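Local atomic coordinates of CbsA (Xanthomonas oryzae pv. oryzae, PDB entry 5XYH), a protein that probably hydrolyses beta-1,4-glucosidic bonds of cellulose to release cellobiose from chain ends, as a cell-wall-degrading exoglucanase of glycoside hydrolase family 6. Residues Thr408-His411 and Ala412-Val415; Gly115-Arg118 and Tyr119-Tyr123; Ile231-Ala235 and Asn236-Leu240. All coordinates share one frame; numbering follows the deposited sequence.

Contact 1 (Thr408-His411 and Ala412-Val415); sequences TWFH and AHFV
Phe410 O accepts the N-H of Phe414 at 3.0 Å, and, one residue further on, His411 O accepts the N-H of Val415, also at 3.0 Å. The second bond is the straighter, with an N-H...O angle of 174° against 152° for the first. The residue before the N-cap, Trp409, meets Phe414 through its indole. Trp409 CZ2, an atom of the six-membered ring, lies over the centre of one Phe414 face, 3.4 Å from Phe414 CG; the adjacent Trp409 CH2 lies 3.6 Å from Phe414 CD1, and the two planes are inclined at 52°. This is the start of helix 411-419, the last helix of the chain, with Phe410 as its N-cap residue; the two backbone bonds are its first i to i+4 links. Two CH-pi contacts follow, the first at i to i+3 spacing and the second at i to i+4. His413 CB lies over the Phe410 ring, 3.7 Å from Phe410 CD2 and displaced toward the rim, while Phe410 CE1 reaches Ala412 CB at 3.8 Å. Val415 CG2, the branch beside its own backbone N, lies over one face of the His411 imidazole, toward its rim, 3.6 Å from His411 CE1. That imidazole and the indole are fixed from beyond the segments as well, since His411 ND1 and Trp409 NE1 both hydrogen-bond to Ser26 OG of helix 17-27. Phe414 packs on Val23 of the same helix and on Met39 and Val42 of helix 33-42, and His413 NE2 bonds to Gln337 O.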
ATOM      1  N   THR A 408      11.588  -0.557   9.748  1.00 13.73           N
ATOM      2  CA  THR A 408      12.748   0.239  10.134  1.00 14.25           C
ATOM      3  C   THR A 408      13.613   0.525   8.906  1.00 13.81           C
ATOM      4  O   THR A 408      13.479  -0.110   7.857  1.00 13.01           O
ATOM      5  CB  THR A 408      13.580  -0.465  11.219  1.00 13.88           C
ATOM      6  OG1 THR A 408      14.259  -1.589  10.653  1.00 13.32           O
ATOM      7  CG2 THR A 408      12.677  -0.950  12.324  1.00 14.51           C
ATOM      8  N   TRP A 409      14.525   1.490   9.052  1.00 13.99           N
ATOM      9  CA  TRP A 409      15.171   2.087   7.888  1.00 14.00           C
ATOM     10  C   TRP A 409      16.173   1.149   7.219  1.00 13.76           C
ATOM     11  O   TRP A 409      16.988   0.501   7.883  1.00 13.74           O
ATOM     12  CB  TRP A 409      15.880   3.372   8.301  1.00 14.51           C
ATOM     13  CG  TRP A 409      16.141   4.291   7.181  1.00 14.54           C
ATOM     14  CD1 TRP A 409      17.357   4.734   6.757  1.00 14.49           C
ATOM     15  CD2 TRP A 409      15.166   4.904   6.326  1.00 13.86           C
ATOM     16  NE1 TRP A 409      17.203   5.585   5.688  1.00 14.43           N
ATOM     17  CE2 TRP A 409      15.867   5.718   5.412  1.00 13.71           C
ATOM     18  CE3 TRP A 409      13.766   4.856   6.252  1.00 13.68           C
ATOM     19  CZ2 TRP A 409      15.221   6.470   4.428  1.00 13.15           C
ATOM     20  CZ3 TRP A 409      13.123   5.617   5.274  1.00 13.11           C
ATOM     21  CH2 TRP A 409      13.855   6.404   4.374  1.00 13.23           C
ATOM     22  N   PHE A 410      16.150   1.131   5.890  1.00 13.00           N
ATOM     23  CA  PHE A 410      16.982   0.250   5.074  1.00 13.44           C
ATOM     24  C   PHE A 410      17.776   1.145   4.124  1.00 13.73           C
ATOM     25  O   PHE A 410      17.351   1.403   2.996  1.00 12.29           O
ATOM     26  CB  PHE A 410      16.100  -0.778   4.340  1.00 12.46           C
ATOM     27  CG  PHE A 410      16.856  -1.907   3.679  1.00 12.56           C
ATOM     28  CD1 PHE A 410      18.244  -1.940   3.652  1.00 12.86           C
ATOM     29  CD2 PHE A 410      16.154  -2.950   3.083  1.00 11.87           C
ATOM     30  CE1 PHE A 410      18.914  -2.981   3.032  1.00 13.49           C
ATOM     31  CE2 PHE A 410      16.814  -3.989   2.463  1.00 12.69           C
ATOM     32  CZ  PHE A 410      18.199  -4.011   2.445  1.00 13.39           C
ATOM     33  N   HIS A 411      18.939   1.613   4.600  1.00 14.17           N
ATOM     34  CA  HIS A 411      19.727   2.597   3.859  1.00 14.38           C
ATOM     35  C   HIS A 411      20.022   2.152   2.427  1.00 13.83           C
ATOM     36  O   HIS A 411      19.886   2.946   1.487  1.00 12.92           O
ATOM     37  CB  HIS A 411      21.027   2.888   4.614  1.00 15.58           C
ATOM     38  CG  HIS A 411      21.952   3.812   3.888  1.00 16.14           C
ATOM     39  ND1 HIS A 411      21.680   5.152   3.714  1.00 16.03           N
ATOM     40  CD2 HIS A 411      23.150   3.592   3.295  1.00 16.50           C
ATOM     41  CE1 HIS A 411      22.662   5.716   3.036  1.00 15.94           C
ATOM     42  NE2 HIS A 411      23.571   4.793   2.777  1.00 16.76           N
ATOM     43  N   ALA A 412      20.407   0.885   2.229  1.00 13.10           N
ATOM     44  CA  ALA A 412      20.762   0.445   0.880  1.00 14.02           C
ATOM     45  C   ALA A 412      19.559   0.479  -0.062  1.00 13.05           C
ATOM     46  O   ALA A 412      19.684   0.908  -1.214  1.00 11.65           O
ATOM     47  CB  ALA A 412      21.379  -0.950   0.914  1.00 13.22           C
ATOM     48  N   HIS A 413      18.388   0.036   0.404  1.00 13.20           N
ATOM     49  CA  HIS A 413      17.180   0.141  -0.425  1.00 11.88           C
ATOM     50  C   HIS A 413      16.832   1.595  -0.721  1.00 12.62           C
ATOM     51  O   HIS A 413      16.325   1.920  -1.807  1.00 11.63           O
ATOM     52  CB  HIS A 413      16.001  -0.540   0.264  1.00 12.26           C
ATOM     53  CG  HIS A 413      14.951  -1.033  -0.681  1.00 12.57           C
ATOM     54  ND1 HIS A 413      13.608  -1.001  -0.382  1.00 12.47           N
ATOM     55  CD2 HIS A 413      15.050  -1.590  -1.911  1.00 13.10           C
ATOM     56  CE1 HIS A 413      12.920  -1.509  -1.390  1.00 12.51           C
ATOM     57  NE2 HIS A 413      13.772  -1.885  -2.328  1.00 13.02           N
ATOM     58  N   PHE A 414      17.058   2.479   0.251  1.00 12.02           N
ATOM     59  CA  PHE A 414      16.703   3.880   0.073  1.00 12.14           C
ATOM     60  C   PHE A 414      17.517   4.511  -1.047  1.00 12.34           C
ATOM     61  O   PHE A 414      16.961   5.115  -1.968  1.00 11.27           O
ATOM     62  CB  PHE A 414      16.911   4.652   1.368  1.00 12.02           C
ATOM     63  CG  PHE A 414      16.458   6.077   1.291  1.00 12.32           C
ATOM     64  CD1 PHE A 414      15.135   6.378   0.998  1.00 12.81           C
ATOM     65  CD2 PHE A 414      17.351   7.119   1.519  1.00 12.32           C
ATOM     66  CE1 PHE A 414      14.694   7.709   0.936  1.00 13.39           C
ATOM     67  CE2 PHE A 414      16.921   8.456   1.449  1.00 13.41           C
ATOM     68  CZ  PHE A 414      15.596   8.746   1.159  1.00 13.67           C
ATOM     69  N   VAL A 415      18.847   4.390  -0.965  1.00 12.79           N
ATOM     70  CA  VAL A 415      19.719   4.914  -2.009  1.00 12.55           C
ATOM     71  C   VAL A 415      19.303   4.380  -3.368  1.00 12.98           C
ATOM     72  O   VAL A 415      19.234   5.125  -4.355  1.00 13.76           O
ATOM     73  CB  VAL A 415      21.181   4.557  -1.696  1.00 13.33           C
ATOM     74  CG1 VAL A 415      22.077   4.890  -2.902  1.00 13.39           C
ATOM     75  CG2 VAL A 415      21.633   5.259  -0.404  1.00 13.14           C
TER

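Contact 2 (Gly115-Arg118 and Tyr119-Tyr123)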
ATOM      1  N   GLY A 115      -9.547 -11.958  19.998  1.00 16.06           N
ATOM      2  CA  GLY A 115      -8.693 -11.074  19.226  1.00 15.24           C
ATOM      3  C   GLY A 115      -9.476  -9.932  18.618  1.00 15.38           C
ATOM      4  O   GLY A 115      -9.052  -8.775  18.670  1.00 14.63           O
ATOM      5  N   LEU A 116     -10.646 -10.241  18.067  1.00 14.95           N
ATOM      6  CA  LEU A 116     -11.483  -9.213  17.460  1.00 15.23           C
ATOM      7  C   LEU A 116     -11.916  -8.167  18.483  1.00 15.61           C
ATOM      8  O   LEU A 116     -11.942  -6.966  18.177  1.00 14.51           O
ATOM      9  CB  LEU A 116     -12.694  -9.866  16.802  1.00 14.81           C
ATOM     10  CG  LEU A 116     -13.721  -8.941  16.154  1.00 14.79           C
ATOM     11  CD1 LEU A 116     -13.073  -8.133  15.038  1.00 15.42           C
ATOM     12  CD2 LEU A 116     -14.897  -9.740  15.651  1.00 15.02           C
ATOM     13  N   GLN A 117     -12.241  -8.595  19.708  1.00 14.49           N
ATOM     14  CA  GLN A 117     -12.661  -7.616  20.717  1.00 16.38           C
ATOM     15  C   GLN A 117     -11.516  -6.685  21.103  1.00 15.39           C
ATOM     16  O   GLN A 117     -11.734  -5.497  21.375  1.00 15.01           O
ATOM     17  CB  GLN A 117     -13.208  -8.314  21.964  1.00 16.35           C
ATOM     18  CG  GLN A 117     -13.876  -7.322  22.927  1.00 16.35           C
ATOM     19  CD  GLN A 117     -15.105  -6.678  22.301  1.00 17.42           C
ATOM     20  OE1 GLN A 117     -16.038  -7.367  21.912  1.00 18.30           O
ATOM     21  NE2 GLN A 117     -15.087  -5.356  22.167  1.00 17.98           N
ATOM     22  N   ARG A 118     -10.293  -7.214  21.170  1.00 15.22           N
ATOM     23  CA  ARG A 118      -9.143  -6.346  21.393  1.00 15.03           C
ATOM     24  C   ARG A 118      -9.006  -5.340  20.259  1.00 15.26           C
ATOM     25  O   ARG A 118      -8.768  -4.147  20.497  1.00 14.83           O
ATOM     26  CB  ARG A 118      -7.856  -7.163  21.528  1.00 15.48           C
ATOM     27  CG  ARG A 118      -7.757  -8.031  22.758  1.00 16.14           C
ATOM     28  CD  ARG A 118      -6.315  -8.499  22.939  1.00 16.45           C
ATOM     29  NE  ARG A 118      -5.449  -7.374  23.283  1.00 16.19           N
ATOM     30  CZ  ARG A 118      -4.126  -7.355  23.139  1.00 16.63           C
ATOM     31  NH1 ARG A 118      -3.488  -8.398  22.636  1.00 17.15           N
ATOM     32  NH2 ARG A 118      -3.437  -6.280  23.502  1.00 17.85           N
ATOM     33  N   TYR A 119      -9.151  -5.810  19.015  1.00 14.43           N
ATOM     34  CA  TYR A 119      -9.107  -4.919  17.856  1.00 14.13           C
ATOM     35  C   TYR A 119     -10.108  -3.775  18.007  1.00 14.45           C
ATOM     36  O   TYR A 119      -9.782  -2.606  17.757  1.00 13.40           O
ATOM     37  CB  TYR A 119      -9.393  -5.727  16.586  1.00 14.17           C
ATOM     38  CG  TYR A 119      -9.353  -4.931  15.301  1.00 13.62           C
ATOM     39  CD1 TYR A 119      -8.145  -4.561  14.737  1.00 13.32           C
ATOM     40  CD2 TYR A 119     -10.530  -4.598  14.625  1.00 14.16           C
ATOM     41  CE1 TYR A 119      -8.093  -3.849  13.554  1.00 12.51           C
ATOM     42  CE2 TYR A 119     -10.493  -3.881  13.437  1.00 13.03           C
ATOM     43  CZ  TYR A 119      -9.264  -3.520  12.905  1.00 12.96           C
ATOM     44  OH  TYR A 119      -9.196  -2.820  11.731  1.00 12.64           O
ATOM     45  N   LYS A 120     -11.339  -4.106  18.419  1.00 14.06           N
ATOM     46  CA  LYS A 120     -12.374  -3.088  18.592  1.00 14.83           C
ATOM     47  C   LYS A 120     -12.019  -2.111  19.708  1.00 15.15           C
ATOM     48  O   LYS A 120     -12.079  -0.892  19.514  1.00 15.17           O
ATOM     49  CB  LYS A 120     -13.725  -3.748  18.883  1.00 15.28           C
ATOM     50  CG  LYS A 120     -14.308  -4.567  17.745  1.00 15.51           C
ATOM     51  CD  LYS A 120     -15.588  -5.273  18.187  1.00 17.73           C
ATOM     52  CE  LYS A 120     -16.286  -5.957  17.015  1.00 16.56           C
ATOM     53  NZ  LYS A 120     -17.486  -6.722  17.475  1.00 16.97           N
ATOM     54  N   THR A 121     -11.659  -2.626  20.887  1.00 14.82           N
ATOM     55  CA  THR A 121     -11.562  -1.787  22.082  1.00 15.60           C
ATOM     56  C   THR A 121     -10.201  -1.100  22.206  1.00 15.77           C
ATOM     57  O   THR A 121     -10.140   0.112  22.438  1.00 16.72           O
ATOM     58  CB  THR A 121     -11.869  -2.625  23.339  1.00 16.55           C
ATOM     59  OG1 THR A 121     -13.181  -3.189  23.226  1.00 17.44           O
ATOM     60  CG2 THR A 121     -11.818  -1.779  24.599  1.00 16.42           C
ATOM     61  N   GLU A 122      -9.099  -1.842  22.055  1.00 16.02           N
ATOM     62  CA  GLU A 122      -7.782  -1.260  22.301  1.00 15.47           C
ATOM     63  C   GLU A 122      -7.166  -0.595  21.073  1.00 15.67           C
ATOM     64  O   GLU A 122      -6.183   0.145  21.213  1.00 14.63           O
ATOM     65  CB  GLU A 122      -6.812  -2.324  22.811  1.00 16.62           C
ATOM     66  CG  GLU A 122      -7.199  -2.974  24.115  1.00 17.37           C
ATOM     67  CD  GLU A 122      -6.338  -4.194  24.414  1.00 17.70           C
ATOM     68  OE1 GLU A 122      -5.093  -4.075  24.409  1.00 20.10           O
ATOM     69  OE2 GLU A 122      -6.902  -5.282  24.624  1.00 18.72           O
ATOM     70  N   TYR A 123      -7.702  -0.849  19.880  1.00 14.32           N
ATOM     71  CA  TYR A 123      -7.139  -0.305  18.651  1.00 14.35           C
ATOM     72  C   TYR A 123      -8.121   0.665  17.996  1.00 14.32           C
ATOM     73  O   TYR A 123      -7.909   1.876  18.058  1.00 13.79           O
ATOM     74  CB  TYR A 123      -6.727  -1.454  17.716  1.00 13.55           C
ATOM     75  CG  TYR A 123      -6.071  -0.997  16.440  1.00 12.86           C
ATOM     76  CD1 TYR A 123      -4.762  -0.534  16.434  1.00 12.42           C
ATOM     77  CD2 TYR A 123      -6.771  -1.017  15.239  1.00 12.89           C
ATOM     78  CE1 TYR A 123      -4.164  -0.101  15.275  1.00 12.58           C
ATOM     79  CE2 TYR A 123      -6.190  -0.576  14.076  1.00 12.38           C
ATOM     80  CZ  TYR A 123      -4.888  -0.114  14.098  1.00 12.50           C
ATOM     81  OH  TYR A 123      -4.307   0.325  12.939  1.00 12.97           O
TER
HETATM   82  O   HOH W   1     -16.349  -8.346  19.538  1.00 18.26           O
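Arg118 and Glu122, one helical turn apart, form a two-pronged salt bridge that can be traced along the arginine. Its CB already lies 3.7 Å from Glu122 OE2. With CG beside the backbone N, the chain leaves the helix outward, leaning toward its N-terminal end, and Glu122 comes back to meet it; Arg118 CG lies 3.4 Å and CD 3.7 Å from Glu122 OE2. A bend at chi3 (68°) then turns the head side-on to the carboxylate. Arg118 NE donates to Glu122 OE2 and Arg118 NH2 to Glu122 OE1, each at 2.9 Å. Both oxygens lie nearly in the guanidinium plane, but the two flat groups are turned by 35°: OE1 is met on its syn side but tilted out of the carboxylate plane, OE2 from above that plane. Holding one oxygen with each nitrogen restrains the rotation of both groups. A second i to i+4 pair lies on the neighbouring flank: the Gln117 side chain bends at chi2, and its NE2 donates to Thr121 OG1 (3.1 Å), which lies in the amide plane. Gln117 OE1 accepts a hydrogen bond from a water 2.6 Å away, which in turn accepts one from Lys120 NZ. The buried side carries Tyr119, whose OH bonds to Glu146. Beneath, i to i+4 backbone bonds run up to Glu122; at 119-123 a pi-type turn widens the helix, and Tyr123 N to Tyr119 O is weak. Polar pairs outside and tyrosines inside mark an amphipathic helix, here helix 113-131 in the beta-alpha-beta crossover between parallel strands 86-92 and 140-145 of the barrel-like sheet.

Contact 3 (Ile231-Ala235 and Asn236-Leu240)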
ATOM      1  N   ILE A 231      -7.955   1.918  -2.615  1.00 11.00           N
ATOM      2  CA  ILE A 231      -6.544   2.169  -2.901  1.00 11.05           C
ATOM      3  C   ILE A 231      -5.889   0.884  -3.387  1.00 10.94           C
ATOM      4  O   ILE A 231      -6.100  -0.185  -2.810  1.00 11.00           O
ATOM      5  CB  ILE A 231      -5.772   2.738  -1.681  1.00 10.77           C
ATOM      6  CG1 ILE A 231      -4.291   2.901  -2.029  1.00 10.01           C
ATOM      7  CG2 ILE A 231      -5.942   1.874  -0.426  1.00 11.16           C
ATOM      8  CD1 ILE A 231      -3.462   3.629  -0.981  1.00 10.49           C
ATOM      9  N   THR A 232      -5.078   0.995  -4.436  1.00 11.08           N
ATOM     10  CA  THR A 232      -4.289  -0.112  -4.961  1.00 11.48           C
ATOM     11  C   THR A 232      -2.797   0.152  -4.752  1.00 11.66           C
ATOM     12  O   THR A 232      -2.368   1.290  -4.520  1.00 11.39           O
ATOM     13  CB  THR A 232      -4.564  -0.333  -6.454  1.00 12.02           C
ATOM     14  OG1 THR A 232      -3.868   0.656  -7.228  1.00 11.51           O
ATOM     15  CG2 THR A 232      -6.071  -0.261  -6.753  1.00 11.76           C
ATOM     16  N   ASN A 233      -2.009  -0.924  -4.820  1.00 11.79           N
ATOM     17  CA  ASN A 233      -0.543  -0.903  -4.820  1.00 11.11           C
ATOM     18  C   ASN A 233       0.067  -0.569  -3.467  1.00 11.83           C
ATOM     19  O   ASN A 233       1.288  -0.333  -3.405  1.00  9.82           O
ATOM     20  CB  ASN A 233       0.034   0.065  -5.863  1.00 11.67           C
ATOM     21  CG  ASN A 233       1.305  -0.478  -6.516  1.00 12.03           C
ATOM     22  OD1 ASN A 233       1.414  -1.681  -6.762  1.00 11.99           O
ATOM     23  ND2 ASN A 233       2.254   0.411  -6.824  1.00 11.16           N
ATOM     24  N   THR A 234      -0.721  -0.573  -2.386  1.00 11.48           N
ATOM     25  CA  THR A 234      -0.201  -0.228  -1.067  1.00 11.27           C
ATOM     26  C   THR A 234       1.011  -1.083  -0.739  1.00 11.45           C
ATOM     27  O   THR A 234       0.924  -2.315  -0.716  1.00 10.52           O
ATOM     28  CB  THR A 234      -1.272  -0.422   0.005  1.00 11.52           C
ATOM     29  OG1 THR A 234      -2.414   0.402  -0.287  1.00 10.75           O
ATOM     30  CG2 THR A 234      -0.712  -0.008   1.361  1.00 11.81           C
ATOM     31  N   ALA A 235       2.144  -0.423  -0.518  1.00 10.94           N
ATOM     32  CA  ALA A 235       3.399  -1.072  -0.163  1.00 11.04           C
ATOM     33  C   ALA A 235       3.910  -2.012  -1.250  1.00 11.74           C
ATOM     34  O   ALA A 235       4.826  -2.807  -0.993  1.00 11.40           O
ATOM     35  CB  ALA A 235       3.268  -1.835   1.167  1.00 11.56           C
ATOM     36  N   ASN A 236       3.350  -1.967  -2.464  1.00 11.34           N
ATOM     37  CA  ASN A 236       3.890  -2.805  -3.528  1.00 12.43           C
ATOM     38  C   ASN A 236       4.582  -1.946  -4.586  1.00 11.81           C
ATOM     39  O   ASN A 236       4.797  -0.738  -4.406  1.00 11.65           O
ATOM     40  CB  ASN A 236       2.805  -3.701  -4.155  1.00 12.14           C
ATOM     41  CG  ASN A 236       3.369  -5.050  -4.623  1.00 13.74           C
ATOM     42  OD1 ASN A 236       4.055  -5.132  -5.654  1.00 13.72           O
ATOM     43  ND2 ASN A 236       3.096  -6.110  -3.855  1.00 13.79           N
ATOM     44  N   TYR A 237       4.893  -2.575  -5.724  1.00 11.59           N
ATOM     45  CA  TYR A 237       5.818  -2.021  -6.704  1.00 12.22           C
ATOM     46  C   TYR A 237       5.285  -1.980  -8.137  1.00 11.89           C
ATOM     47  O   TYR A 237       6.040  -1.629  -9.051  1.00 11.72           O
ATOM     48  CB  TYR A 237       7.115  -2.845  -6.698  1.00 11.84           C
ATOM     49  CG  TYR A 237       7.829  -2.941  -5.354  1.00 11.73           C
ATOM     50  CD1 TYR A 237       7.510  -3.935  -4.431  1.00 12.66           C
ATOM     51  CD2 TYR A 237       8.837  -2.041  -5.025  1.00 11.71           C
ATOM     52  CE1 TYR A 237       8.202  -4.038  -3.207  1.00 12.63           C
ATOM     53  CE2 TYR A 237       9.523  -2.121  -3.816  1.00 12.73           C
ATOM     54  CZ  TYR A 237       9.203  -3.118  -2.906  1.00 13.09           C
ATOM     55  OH  TYR A 237       9.900  -3.174  -1.709  1.00 12.44           O
ATOM     56  N   THR A 238       4.042  -2.359  -8.368  1.00 12.48           N
ATOM     57  CA  THR A 238       3.569  -2.507  -9.739  1.00 12.76           C
ATOM     58  C   THR A 238       3.486  -1.136 -10.394  1.00 12.37           C
ATOM     59  O   THR A 238       2.969  -0.192  -9.784  1.00 13.75           O
ATOM     60  CB  THR A 238       2.215  -3.213  -9.758  1.00 13.31           C
ATOM     61  OG1 THR A 238       2.365  -4.524  -9.190  1.00 12.59           O
ATOM     62  CG2 THR A 238       1.704  -3.347 -11.183  1.00 12.99           C
ATOM     63  N   PRO A 239       4.006  -0.972 -11.606  1.00 13.03           N
ATOM     64  CA  PRO A 239       4.124   0.376 -12.169  1.00 12.70           C
ATOM     65  C   PRO A 239       2.771   1.030 -12.427  1.00 13.46           C
ATOM     66  O   PRO A 239       1.742   0.373 -12.591  1.00 12.72           O
ATOM     67  CB  PRO A 239       4.900   0.158 -13.472  1.00 13.96           C
ATOM     68  CG  PRO A 239       4.827  -1.296 -13.765  1.00 13.79           C
ATOM     69  CD  PRO A 239       4.668  -1.992 -12.443  1.00 12.74           C
ATOM     70  N   LEU A 240       2.794   2.361 -12.415  1.00 13.64           N
ATOM     71  CA  LEU A 240       1.628   3.153 -12.798  1.00 14.19           C
ATOM     72  C   LEU A 240       1.206   2.833 -14.225  1.00 15.96           C
ATOM     73  O   LEU A 240       0.021   2.597 -14.500  1.00 16.02           O
ATOM     74  CB  LEU A 240       1.961   4.638 -12.647  1.00 14.66           C
ATOM     75  CG  LEU A 240       0.825   5.656 -12.717  1.00 15.55           C
ATOM     76  CD1 LEU A 240      -0.243   5.310 -11.703  1.00 15.28           C
ATOM     77  CD2 LEU A 240       1.373   7.069 -12.487  1.00 16.50           C
TER
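Asn233 has a chi1 of -143°, away from any staggered position, and with it the carboxamide swings across the chain toward Thr238. Its OD1 accepts the N-H of Thr238 at 3.2 Å, in the amide plane and on a lone pair, with a moderately bent N-H...O angle of 137°. The same oxygen lies 3.5 Å from Thr238 CB and 3.6 Å from Asn236 CB, so it is bordered by both residues. The backbone of Asn233 is used too: its O takes Asn236 N at 2.8 Å, with the donor well above the carbonyl plane. That bond closes a type II beta turn from Asn233 to Asn236, in which Ala235 holds the positive phi (63°) of the third position. The turn follows directly on strand 229-232, at the C-terminal ends of the parallel strands, where the substrate-binding side of family 6 barrels is generally found. Asn236 then folds onto its own chain, its OD1 accepting the N-H of Tyr237 at 2.7 Å. Arg328 NH1 bonds to the same OD1, giving this oxygen of a buried residue two polar partners. Asn233 ND2 is hydrogen-bonded to Asp296 O at the end of strand 292-296, and Thr238 OG1 to His196 ND1, ties that fix the loop to its neighbours beyond the turn.

Contacts 1 and 3 meet directly: His413 CE1 lies 3.5 Å from Tyr237 OH in a packing contact, although their centres are 19 Å apart, and that hydroxyl is hydrogen-bonded to Asp367. His413 is thus a point where the C-terminal helix touches the loop after strand 229-232. Contact 2 stands apart, its centre 33 Å from that of contact 1 and 28 Å from that of contact 3, with nearest atoms about 16 and 12 Å away. It lies on the outer helical layer, whereas contact 3, 6 Å from the chain centre, sits at strand ends where the active site is expected by family resemblance.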